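PDB 5UL3: 4'-phospho-dehydrooxetanocin synthase from Bacillus megaterium, which catalyses the cobalamin-dependent radical S-adenosylmethionine ring contraction of dAMP to an oxetane aldehyde in the biosynthesis of oxetanocin A. Local coordinates for residues A[492-497]-A[532-537]; A[83-88]-A[109-114]; A[122-127]-A[157-162]. All coordinates share one frame; numbering follows the deposited sequence.

Contact 1 of 3, residues A[492-497]-A[532-537]; sequences FLERTD and PVYTIV
L493 O, at the C-terminal end of helix 484-493, accepts a hydrogen bond from Y534 N at 2.9 Å, with the donor in the carbonyl plane on a lone pair. V533 N lies about as near, but its N-H points poorly at L493 O and makes a weak bond of 3.2 Å to R495 O instead. P532 CA makes a CA-H...O contact with R495 O, so this carbonyl is met by two neighbouring residues. R495 is itself tied down side-on: NE and NH2 each take one oxygen of D497, both on the syn side, the R495 NH2 to D497 OD2 distance being 2.7 Å, and NH1 goes on to E453. Within 532-537, T535 OG1 donates to P532 O at 2.6 Å, and the T535 N-H shares that acceptor, bracing the 3-10 turn 533-535. The contact joins the end of a helix of the partial TIM-barrel radical SAM domain to the loop between helix 521-527 and strand 546-547, with strand 470-473 and helix 620-648 packing nearby. Y534 carries CG between its backbone N and carbonyl carbon (chi1 64°). Y534 CD2 comes 3.3 Å from L493 O. P532 CG sits over one face of the tyrosine ring toward the rim, E494 CG lies at the ring edge, and the ring also stacks with H638. E494 OE2 binds H638 and K642. V533 CG1 approaches F492 CE2 obliquely at 3.8 Å, and V533 CG2 lies against F492 O and R495 O. L493 CB faces Y534 CB, while the L493 side chain crosses V537 at about a right angle, L493 CD2 touching V537 CG2 at 3.7 Å; the V537 side chain is about 8 Å from that of E436, an S-adenosylmethionine-binding residue.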
loop_
_atom_site.group_PDB
_atom_site.type_symbol
_atom_site.label_atom_id
_atom_site.label_comp_id
_atom_site.label_asym_id
_atom_site.label_seq_id
_atom_site.Cartn_x
_atom_site.Cartn_y
_atom_site.Cartn_z
ATOM N N PHE A 492 5.067 -26.251 -9.742
ATOM C CA PHE A 492 4.557 -25.660 -8.507
ATOM C C PHE A 492 3.152 -25.088 -8.691
ATOM O O PHE A 492 2.248 -25.358 -7.889
ATOM C CB PHE A 492 5.515 -24.564 -8.028
ATOM C CG PHE A 492 5.004 -23.756 -6.850
ATOM C CD1 PHE A 492 5.236 -24.173 -5.543
ATOM C CD2 PHE A 492 4.322 -22.569 -7.054
ATOM C CE1 PHE A 492 4.791 -23.423 -4.457
ATOM C CE2 PHE A 492 3.865 -21.819 -5.965
ATOM C CZ PHE A 492 4.105 -22.251 -4.668
ATOM N N LEU A 493 2.966 -24.273 -9.732
ATOM C CA LEU A 493 1.702 -23.587 -9.967
ATOM C C LEU A 493 0.563 -24.539 -10.312
ATOM O O LEU A 493 -0.602 -24.190 -10.099
ATOM C CB LEU A 493 1.876 -22.559 -11.085
ATOM C CG LEU A 493 2.783 -21.389 -10.698
ATOM C CD1 LEU A 493 3.215 -20.698 -11.944
ATOM C CD2 LEU A 493 2.029 -20.411 -9.779
ATOM N N GLU A 494 0.868 -25.717 -10.841
ATOM C CA GLU A 494 -0.135 -26.725 -11.160
ATOM C C GLU A 494 -0.477 -27.629 -9.979
ATOM O O GLU A 494 -1.371 -28.469 -10.107
ATOM C CB GLU A 494 0.338 -27.568 -12.354
ATOM C CG GLU A 494 0.292 -26.805 -13.657
ATOM C CD GLU A 494 1.110 -27.435 -14.767
ATOM O OE1 GLU A 494 1.228 -28.682 -14.786
ATOM O OE2 GLU A 494 1.643 -26.673 -15.610
ATOM N N ARG A 495 0.189 -27.484 -8.834
ATOM C CA ARG A 495 -0.102 -28.360 -7.703
ATOM C C ARG A 495 -1.520 -28.129 -7.197
ATOM O O ARG A 495 -1.961 -26.985 -7.042
ATOM C CB ARG A 495 0.912 -28.146 -6.581
ATOM C CG ARG A 495 2.263 -28.768 -6.930
ATOM C CD ARG A 495 3.216 -28.714 -5.789
ATOM N NE ARG A 495 2.785 -29.532 -4.666
ATOM C CZ ARG A 495 3.575 -29.852 -3.649
ATOM N NH1 ARG A 495 4.830 -29.426 -3.635
ATOM N NH2 ARG A 495 3.114 -30.588 -2.650
ATOM N N THR A 496 -2.238 -29.225 -6.951
ATOM C CA THR A 496 -3.602 -29.175 -6.441
ATOM C C THR A 496 -3.696 -29.635 -4.989
ATOM O O THR A 496 -4.802 -29.777 -4.457
ATOM C CB THR A 496 -4.528 -30.015 -7.337
ATOM O OG1 THR A 496 -4.016 -31.354 -7.449
ATOM C CG2 THR A 496 -4.606 -29.398 -8.722
ATOM N N ASP A 497 -2.564 -29.851 -4.325
ATOM C CA ASP A 497 -2.570 -30.247 -2.922
ATOM C C ASP A 497 -2.189 -29.101 -1.997
ATOM O O ASP A 497 -1.762 -29.338 -0.863
ATOM C CB ASP A 497 -1.641 -31.439 -2.706
ATOM C CG ASP A 497 -0.200 -31.114 -3.016
ATOM O OD1 ASP A 497 0.048 -30.172 -3.798
ATOM O OD2 ASP A 497 0.691 -31.810 -2.485
ATOM N N PRO A 532 -5.683 -25.552 -8.803
ATOM C CA PRO A 532 -4.230 -25.375 -8.794
ATOM C C PRO A 532 -3.831 -24.014 -8.246
ATOM O O PRO A 532 -4.611 -23.057 -8.216
ATOM C CB PRO A 532 -3.831 -25.519 -10.265
ATOM C CG PRO A 532 -5.086 -25.305 -11.046
ATOM C CD PRO A 532 -6.232 -25.684 -10.170
ATOM N N VAL A 533 -2.565 -23.948 -7.812
ATOM C CA VAL A 533 -2.046 -22.744 -7.171
ATOM C C VAL A 533 -2.169 -21.530 -8.085
ATOM O O VAL A 533 -2.451 -20.421 -7.616
ATOM C CB VAL A 533 -0.584 -22.964 -6.721
ATOM C CG1 VAL A 533 0.039 -21.643 -6.260
ATOM C CG2 VAL A 533 -0.524 -24.003 -5.609
ATOM N N TYR A 534 -1.972 -21.704 -9.400
ATOM C CA TYR A 534 -1.997 -20.525 -10.266
ATOM C C TYR A 534 -3.325 -19.782 -10.198
ATOM O O TYR A 534 -3.367 -18.600 -10.555
ATOM C CB TYR A 534 -1.663 -20.877 -11.725
ATOM C CG TYR A 534 -2.622 -21.801 -12.454
ATOM C CD1 TYR A 534 -3.876 -21.360 -12.877
ATOM C CD2 TYR A 534 -2.234 -23.095 -12.794
ATOM C CE1 TYR A 534 -4.749 -22.215 -13.575
ATOM C CE2 TYR A 534 -3.100 -23.955 -13.504
ATOM C CZ TYR A 534 -4.351 -23.509 -13.875
ATOM O OH TYR A 534 -5.199 -24.366 -14.560
ATOM N N THR A 535 -4.394 -20.416 -9.701
ATOM C CA THR A 535 -5.669 -19.712 -9.597
ATOM C C THR A 535 -5.631 -18.545 -8.609
ATOM O O THR A 535 -6.495 -17.673 -8.686
ATOM C CB THR A 535 -6.810 -20.683 -9.213
ATOM O OG1 THR A 535 -6.560 -21.287 -7.929
ATOM C CG2 THR A 535 -6.982 -21.783 -10.269
ATOM N N ILE A 536 -4.658 -18.478 -7.697
ATOM C CA ILE A 536 -4.593 -17.363 -6.752
ATOM C C ILE A 536 -3.406 -16.430 -7.022
ATOM O O ILE A 536 -3.098 -15.564 -6.185
ATOM C CB ILE A 536 -4.594 -17.857 -5.295
ATOM C CG1 ILE A 536 -3.362 -18.725 -5.019
ATOM C CG2 ILE A 536 -5.872 -18.639 -4.994
ATOM C CD1 ILE A 536 -3.072 -18.896 -3.537
ATOM N N VAL A 537 -2.755 -16.558 -8.181
ATOM C CA VAL A 537 -1.658 -15.670 -8.542
ATOM C C VAL A 537 -2.219 -14.296 -8.862
ATOM O O VAL A 537 -3.180 -14.169 -9.625
ATOM C CB VAL A 537 -0.868 -16.242 -9.731
ATOM C CG1 VAL A 537 0.031 -15.169 -10.342
ATOM C CG2 VAL A 537 -0.029 -17.431 -9.270
#

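Contact 2 of 3, residues A[83-88]-A[109-114]; sequences PLLMRW and EELYEH
W88 packs on H114 and L111 where two short helices of the N-terminal region meet, 83-88 and 109-114, at 133° with 10.0 Å between their axes. They sit beside strand 102-106 of the four-stranded antiparallel sheet. W88 CB stands directly over the centre of the H114 ring, 3.7 Å from its centroid, a CH-pi contact, while W88 CA lies above CE1 of the same ring. W88 CG, anti to the backbone N (chi1 157°), touches L111 CD1. Further out, CD1 meets L111 CA and N, CD2 meets L111 CD1, NE1 comes 3.6 Å from L111 N, CE2 meets L111 CB, and CE3 also approaches L111 CD1. L111 CB lies over one face of the five-membered ring of W88, 3.9 Å from its centroid. The indole edge also turns toward the H114 face in an offset edge-to-face pair, planes 73° apart, and F105 makes another edge-to-face contact with W88. L111 CD1 is further packed by the CD2 methyls of L84 and L85, and L84 CD1 reaches H114 O at 3.6 Å. Two waters bridge the helices. The E110 side chain is poorly ordered, so the water donating to W88 O and E110 OE1 is a tentative link. The other accepts from R87 NE, whose neighbour NH1 binds E150 O, and is also hydrogen-bonded to H114 ND1, 2.9 Å from the water oxygen.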
loop_
_atom_site.group_PDB
_atom_site.type_symbol
_atom_site.label_atom_id
_atom_site.label_comp_id
_atom_site.label_asym_id
_atom_site.label_seq_id
_atom_site.Cartn_x
_atom_site.Cartn_y
_atom_site.Cartn_z
ATOM N N PRO A 83 1.462 19.086 24.854
ATOM C CA PRO A 83 2.877 19.234 24.497
ATOM C C PRO A 83 3.257 20.672 24.205
ATOM O O PRO A 83 4.421 21.048 24.387
ATOM C CB PRO A 83 3.016 18.349 23.247
ATOM C CG PRO A 83 1.653 18.445 22.585
ATOM C CD PRO A 83 0.664 18.489 23.761
ATOM N N LEU A 84 2.291 21.474 23.739
ATOM C CA LEU A 84 2.570 22.880 23.476
ATOM C C LEU A 84 2.802 23.621 24.784
ATOM O O LEU A 84 3.760 24.390 24.907
ATOM C CB LEU A 84 1.423 23.527 22.694
ATOM C CG LEU A 84 1.663 24.972 22.256
ATOM C CD1 LEU A 84 0.901 25.244 20.955
ATOM C CD2 LEU A 84 1.189 26.000 23.329
ATOM N N LEU A 85 1.926 23.407 25.762
ATOM C CA LEU A 85 2.130 24.058 27.056
ATOM C C LEU A 85 3.435 23.602 27.687
ATOM O O LEU A 85 4.142 24.403 28.321
ATOM C CB LEU A 85 0.953 23.770 27.990
ATOM C CG LEU A 85 -0.403 24.347 27.556
ATOM C CD1 LEU A 85 -1.524 23.886 28.491
ATOM C CD2 LEU A 85 -0.377 25.868 27.446
ATOM N N MET A 86 3.781 22.317 27.514
ATOM C CA MET A 86 5.010 21.795 28.096
ATOM C C MET A 86 6.247 22.431 27.466
ATOM O O MET A 86 7.234 22.697 28.161
ATOM C CB MET A 86 5.055 20.272 27.959
ATOM C CG MET A 86 6.173 19.634 28.749
ATOM S SD MET A 86 6.105 17.841 28.604
ATOM C CE MET A 86 4.514 17.513 29.364
ATOM N N ARG A 87 6.221 22.681 26.156
ATOM C CA ARG A 87 7.333 23.391 25.527
ATOM C C ARG A 87 7.434 24.822 26.041
ATOM O O ARG A 87 8.542 25.347 26.218
ATOM C CB ARG A 87 7.175 23.390 24.005
ATOM C CG ARG A 87 7.341 22.025 23.384
ATOM C CD ARG A 87 7.390 22.104 21.845
ATOM N NE ARG A 87 6.162 22.628 21.237
ATOM C CZ ARG A 87 5.142 21.873 20.822
ATOM N NH1 ARG A 87 5.171 20.548 20.971
ATOM N NH2 ARG A 87 4.094 22.449 20.262
ATOM N N TRP A 88 6.292 25.465 26.270
ATOM C CA TRP A 88 6.277 26.845 26.751
ATOM C C TRP A 88 6.754 26.948 28.200
ATOM O O TRP A 88 7.512 27.870 28.548
ATOM C CB TRP A 88 4.867 27.426 26.592
ATOM C CG TRP A 88 4.575 28.587 27.496
ATOM C CD1 TRP A 88 5.061 29.865 27.392
ATOM C CD2 TRP A 88 3.719 28.573 28.637
ATOM N NE1 TRP A 88 4.559 30.642 28.414
ATOM C CE2 TRP A 88 3.732 29.871 29.189
ATOM C CE3 TRP A 88 2.939 27.587 29.249
ATOM C CZ2 TRP A 88 2.993 30.207 30.323
ATOM C CZ3 TRP A 88 2.211 27.920 30.369
ATOM C CH2 TRP A 88 2.252 29.221 30.903
ATOM N N GLU A 109 2.939 36.286 28.446
ATOM C CA GLU A 109 3.158 36.938 27.158
ATOM C C GLU A 109 3.744 35.978 26.128
ATOM O O GLU A 109 3.311 35.962 24.968
ATOM C CB GLU A 109 4.072 38.152 27.335
ATOM C CG GLU A 109 4.171 39.021 26.085
ATOM C CD GLU A 109 5.322 40.008 26.139
ATOM O OE1 GLU A 109 5.797 40.318 27.252
ATOM O OE2 GLU A 109 5.757 40.468 25.061
ATOM N N GLU A 110 4.730 35.171 26.525
ATOM C CA GLU A 110 5.377 34.287 25.560
ATOM C C GLU A 110 4.461 33.166 25.080
ATOM O O GLU A 110 4.733 32.570 24.031
ATOM C CB GLU A 110 6.656 33.693 26.154
ATOM C CG GLU A 110 7.797 34.694 26.325
ATOM C CD GLU A 110 9.036 34.067 26.956
ATOM O OE1 GLU A 110 8.919 32.964 27.535
ATOM O OE2 GLU A 110 10.125 34.675 26.871
ATOM N N LEU A 111 3.392 32.856 25.819
ATOM C CA LEU A 111 2.503 31.779 25.398
ATOM C C LEU A 111 1.828 32.118 24.074
ATOM O O LEU A 111 1.613 31.236 23.234
ATOM C CB LEU A 111 1.458 31.501 26.477
ATOM C CG LEU A 111 0.433 30.398 26.185
ATOM C CD1 LEU A 111 1.111 29.086 25.796
ATOM C CD2 LEU A 111 -0.494 30.185 27.374
ATOM N N TYR A 112 1.506 33.397 23.868
ATOM C CA TYR A 112 0.883 33.801 22.610
ATOM C C TYR A 112 1.752 33.415 21.421
ATOM O O TYR A 112 1.236 32.923 20.410
ATOM C CB TYR A 112 0.603 35.306 22.599
ATOM C CG TYR A 112 -0.391 35.725 21.527
ATOM C CD1 TYR A 112 -0.036 35.735 20.181
ATOM C CD2 TYR A 112 -1.683 36.107 21.861
ATOM C CE1 TYR A 112 -0.943 36.109 19.201
ATOM C CE2 TYR A 112 -2.597 36.491 20.886
ATOM C CZ TYR A 112 -2.221 36.488 19.560
ATOM O OH TYR A 112 -3.125 36.861 18.590
ATOM N N GLU A 113 3.063 33.625 21.525
ATOM C CA GLU A 113 3.962 33.278 20.435
ATOM C C GLU A 113 3.898 31.788 20.130
ATOM O O GLU A 113 3.924 31.390 18.960
ATOM C CB GLU A 113 5.393 33.704 20.786
ATOM C CG GLU A 113 5.519 35.195 21.123
ATOM C CD GLU A 113 6.811 35.553 21.870
ATOM O OE1 GLU A 113 7.851 34.888 21.650
ATOM O OE2 GLU A 113 6.782 36.506 22.685
ATOM N N HIS A 114 3.808 30.945 21.172
ATOM C CA HIS A 114 3.688 29.510 20.941
ATOM C C HIS A 114 2.400 29.176 20.202
ATOM O O HIS A 114 2.347 28.176 19.480
ATOM C CB HIS A 114 3.765 28.738 22.264
ATOM C CG HIS A 114 5.138 28.724 22.880
ATOM N ND1 HIS A 114 5.997 27.653 22.754
ATOM C CD2 HIS A 114 5.799 29.652 23.612
ATOM C CE1 HIS A 114 7.128 27.920 23.387
ATOM N NE2 HIS A 114 7.034 29.127 23.911
HETATM O O HOH W 1 6.025 25.482 20.873
HETATM O O HOH W 2 8.955 30.131 27.012
#

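Contact 3 of 3, residues A[122-127]-A[157-162]; sequences LVNLCV and LIDMQV
V123 and I158 lie side by side and point the same way, V123 CG2 meeting I158 CD1 at 4.1 Å; both also touch I169 of helix 166-176. On the other face of the sheet L122 CB packs against L157 CD2, with T140 of helix 138-149 in contact with both leucines. Just past the strand ends, M160 CB packs on C126 CB. M160 CB and SD also lie close to C126 N, a buried N-H with no partner in the model, and SD packs on L125 CD2. A bend at chi3 (74°) brings M160 CE to 3.6 Å from C126 O. C126 SG rests on Q161 CG at 3.9 Å. The two chains are adjacent parallel strands of a beta-alpha-beta unit in the Rossmann fold that houses cobalamin, connected through helix 138-149; strand 154-159 is the outermost on its side of the sheet. I158 N donates to L122 O, N124 N to I158 O at 2.8 Å, and M160 N to N124 O, which completes the pairing of N124 with D159, where the strands end. The polar groups lie on the face that carries L122 and L157, and they are buried. N124 ND2 gives a bond of 2.9 Å to D159 OD1, arriving from above the carboxylate plane, with the amide and carboxylate planes 65° apart. Q161 N reaches D159 OD1 at 2.8 Å from the opposite face, closing an Asx turn. D159 OD2, through its syn lone pair, takes Q161 NE2 at 2.8 Å, and with so many donors around it the carboxylate is probably ionised. D159, with R135 O as a second acceptor for NE2, probably helps to hold the Q161 amide in place in the cobalamin pocket, where Q161 OE1 makes a weak hydrogen bond to the cofactor.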
loop_
_atom_site.group_PDB
_atom_site.type_symbol
_atom_site.label_atom_id
_atom_site.label_comp_id
_atom_site.label_asym_id
_atom_site.label_seq_id
_atom_site.Cartn_x
_atom_site.Cartn_y
_atom_site.Cartn_z
ATOM N N LEU A 122 -0.019 19.883 2.812
ATOM C CA LEU A 122 0.501 18.624 2.287
ATOM C C LEU A 122 -0.424 18.176 1.173
ATOM O O LEU A 122 -1.642 18.124 1.374
ATOM C CB LEU A 122 0.553 17.547 3.367
ATOM C CG LEU A 122 1.433 17.903 4.564
ATOM C CD1 LEU A 122 1.294 16.848 5.645
ATOM C CD2 LEU A 122 2.897 18.055 4.121
ATOM N N VAL A 123 0.155 17.830 0.029
ATOM C CA VAL A 123 -0.590 17.500 -1.186
ATOM C C VAL A 123 -0.236 16.077 -1.603
ATOM O O VAL A 123 0.938 15.779 -1.869
ATOM C CB VAL A 123 -0.263 18.483 -2.319
ATOM C CG1 VAL A 123 -1.174 18.218 -3.537
ATOM C CG2 VAL A 123 -0.404 19.929 -1.837
ATOM N N ASN A 124 -1.239 15.200 -1.656
ATOM C CA ASN A 124 -1.053 13.862 -2.214
ATOM C C ASN A 124 -1.333 13.907 -3.714
ATOM O O ASN A 124 -2.448 14.253 -4.115
ATOM C CB ASN A 124 -1.987 12.844 -1.558
ATOM C CG ASN A 124 -1.796 11.443 -2.141
ATOM O OD1 ASN A 124 -0.666 11.036 -2.388
ATOM N ND2 ASN A 124 -2.892 10.729 -2.391
ATOM N N LEU A 125 -0.340 13.560 -4.533
ATOM C CA LEU A 125 -0.565 13.537 -5.974
ATOM C C LEU A 125 -1.251 12.241 -6.392
ATOM O O LEU A 125 -1.217 11.230 -5.687
ATOM C CB LEU A 125 0.749 13.704 -6.747
ATOM C CG LEU A 125 1.648 14.858 -6.317
ATOM C CD1 LEU A 125 2.793 15.057 -7.302
ATOM C CD2 LEU A 125 0.854 16.141 -6.111
ATOM N N CYS A 126 -1.889 12.284 -7.564
ATOM C CA CYS A 126 -2.591 11.126 -8.101
ATOM C C CYS A 126 -2.801 11.344 -9.590
ATOM O O CYS A 126 -3.252 12.418 -9.998
ATOM C CB CYS A 126 -3.951 10.915 -7.418
ATOM S SG CYS A 126 -4.811 9.359 -7.927
ATOM N N VAL A 127 -2.464 10.337 -10.390
ATOM C CA VAL A 127 -2.871 10.291 -11.792
ATOM C C VAL A 127 -4.214 9.569 -11.795
ATOM O O VAL A 127 -4.266 8.340 -11.747
ATOM C CB VAL A 127 -1.830 9.591 -12.665
ATOM C CG1 VAL A 127 -2.242 9.627 -14.135
ATOM C CG2 VAL A 127 -0.462 10.233 -12.481
ATOM N N LEU A 157 -4.756 19.539 4.178
ATOM C CA LEU A 157 -4.569 18.353 3.349
ATOM C C LEU A 157 -5.275 18.554 2.017
ATOM O O LEU A 157 -6.446 18.957 1.986
ATOM C CB LEU A 157 -5.129 17.107 4.036
ATOM C CG LEU A 157 -4.341 16.643 5.276
ATOM C CD1 LEU A 157 -5.121 15.574 6.025
ATOM C CD2 LEU A 157 -2.996 16.107 4.792
ATOM N N ILE A 158 -4.558 18.276 0.934
ATOM C CA ILE A 158 -5.107 18.277 -0.416
ATOM C C ILE A 158 -4.803 16.917 -1.027
ATOM O O ILE A 158 -3.658 16.449 -0.955
ATOM C CB ILE A 158 -4.501 19.395 -1.282
ATOM C CG1 ILE A 158 -4.695 20.766 -0.623
ATOM C CG2 ILE A 158 -5.156 19.384 -2.679
ATOM C CD1 ILE A 158 -3.970 21.875 -1.363
ATOM N N ASP A 159 -5.816 16.280 -1.632
ATOM C CA ASP A 159 -5.653 14.931 -2.175
ATOM C C ASP A 159 -6.189 14.911 -3.603
ATOM O O ASP A 159 -7.400 15.033 -3.810
ATOM C CB ASP A 159 -6.387 13.892 -1.320
ATOM C CG ASP A 159 -5.987 12.444 -1.667
ATOM O OD1 ASP A 159 -5.372 12.223 -2.733
ATOM O OD2 ASP A 159 -6.265 11.528 -0.856
ATOM N N MET A 160 -5.286 14.758 -4.576
ATOM C CA MET A 160 -5.708 14.601 -5.968
ATOM C C MET A 160 -6.507 13.329 -6.209
ATOM O O MET A 160 -7.148 13.219 -7.262
ATOM C CB MET A 160 -4.496 14.610 -6.895
ATOM C CG MET A 160 -3.793 15.958 -6.948
ATOM S SD MET A 160 -2.495 15.955 -8.180
ATOM C CE MET A 160 -3.492 16.033 -9.694
ATOM N N GLN A 161 -6.512 12.373 -5.272
ATOM C CA GLN A 161 -7.310 11.165 -5.477
ATOM C C GLN A 161 -8.785 11.481 -5.631
ATOM O O GLN A 161 -9.507 10.730 -6.297
ATOM C CB GLN A 161 -7.167 10.195 -4.317
ATOM C CG GLN A 161 -5.849 9.490 -4.186
ATOM C CD GLN A 161 -5.948 8.459 -3.074
ATOM O OE1 GLN A 161 -6.104 7.269 -3.332
ATOM N NE2 GLN A 161 -5.932 8.922 -1.837
ATOM N N VAL A 162 -9.267 12.531 -4.986
ATOM C CA VAL A 162 -10.688 12.853 -5.014
ATOM C C VAL A 162 -10.993 13.913 -6.075
ATOM O O VAL A 162 -12.015 14.597 -5.993
ATOM C CB VAL A 162 -11.217 13.268 -3.626
ATOM C CG1 VAL A 162 -11.080 12.105 -2.621
ATOM C CG2 VAL A 162 -10.517 14.529 -3.098
#

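From the N terminus, contact 2 comes first: it closes a 20-residue loop that contains strand 102-106, holding two helices together beside the N-terminal antiparallel sheet. Helix 109-115 then runs into strand 119-124, which opens contact 3; that contact closes the 29-residue connection through helix 138-149 in the cobalamin-binding Rossmann domain. Contact 1 follows far along the chain, closing 34 residues, half of them helical, within the radical SAM core. The three loops are in series, and none nests in or crosses another. Contact 1 lies on the opposite side of the chain's centre from both others, its centre about 39 Å from that of contact 3 and 62 Å from that of contact 2.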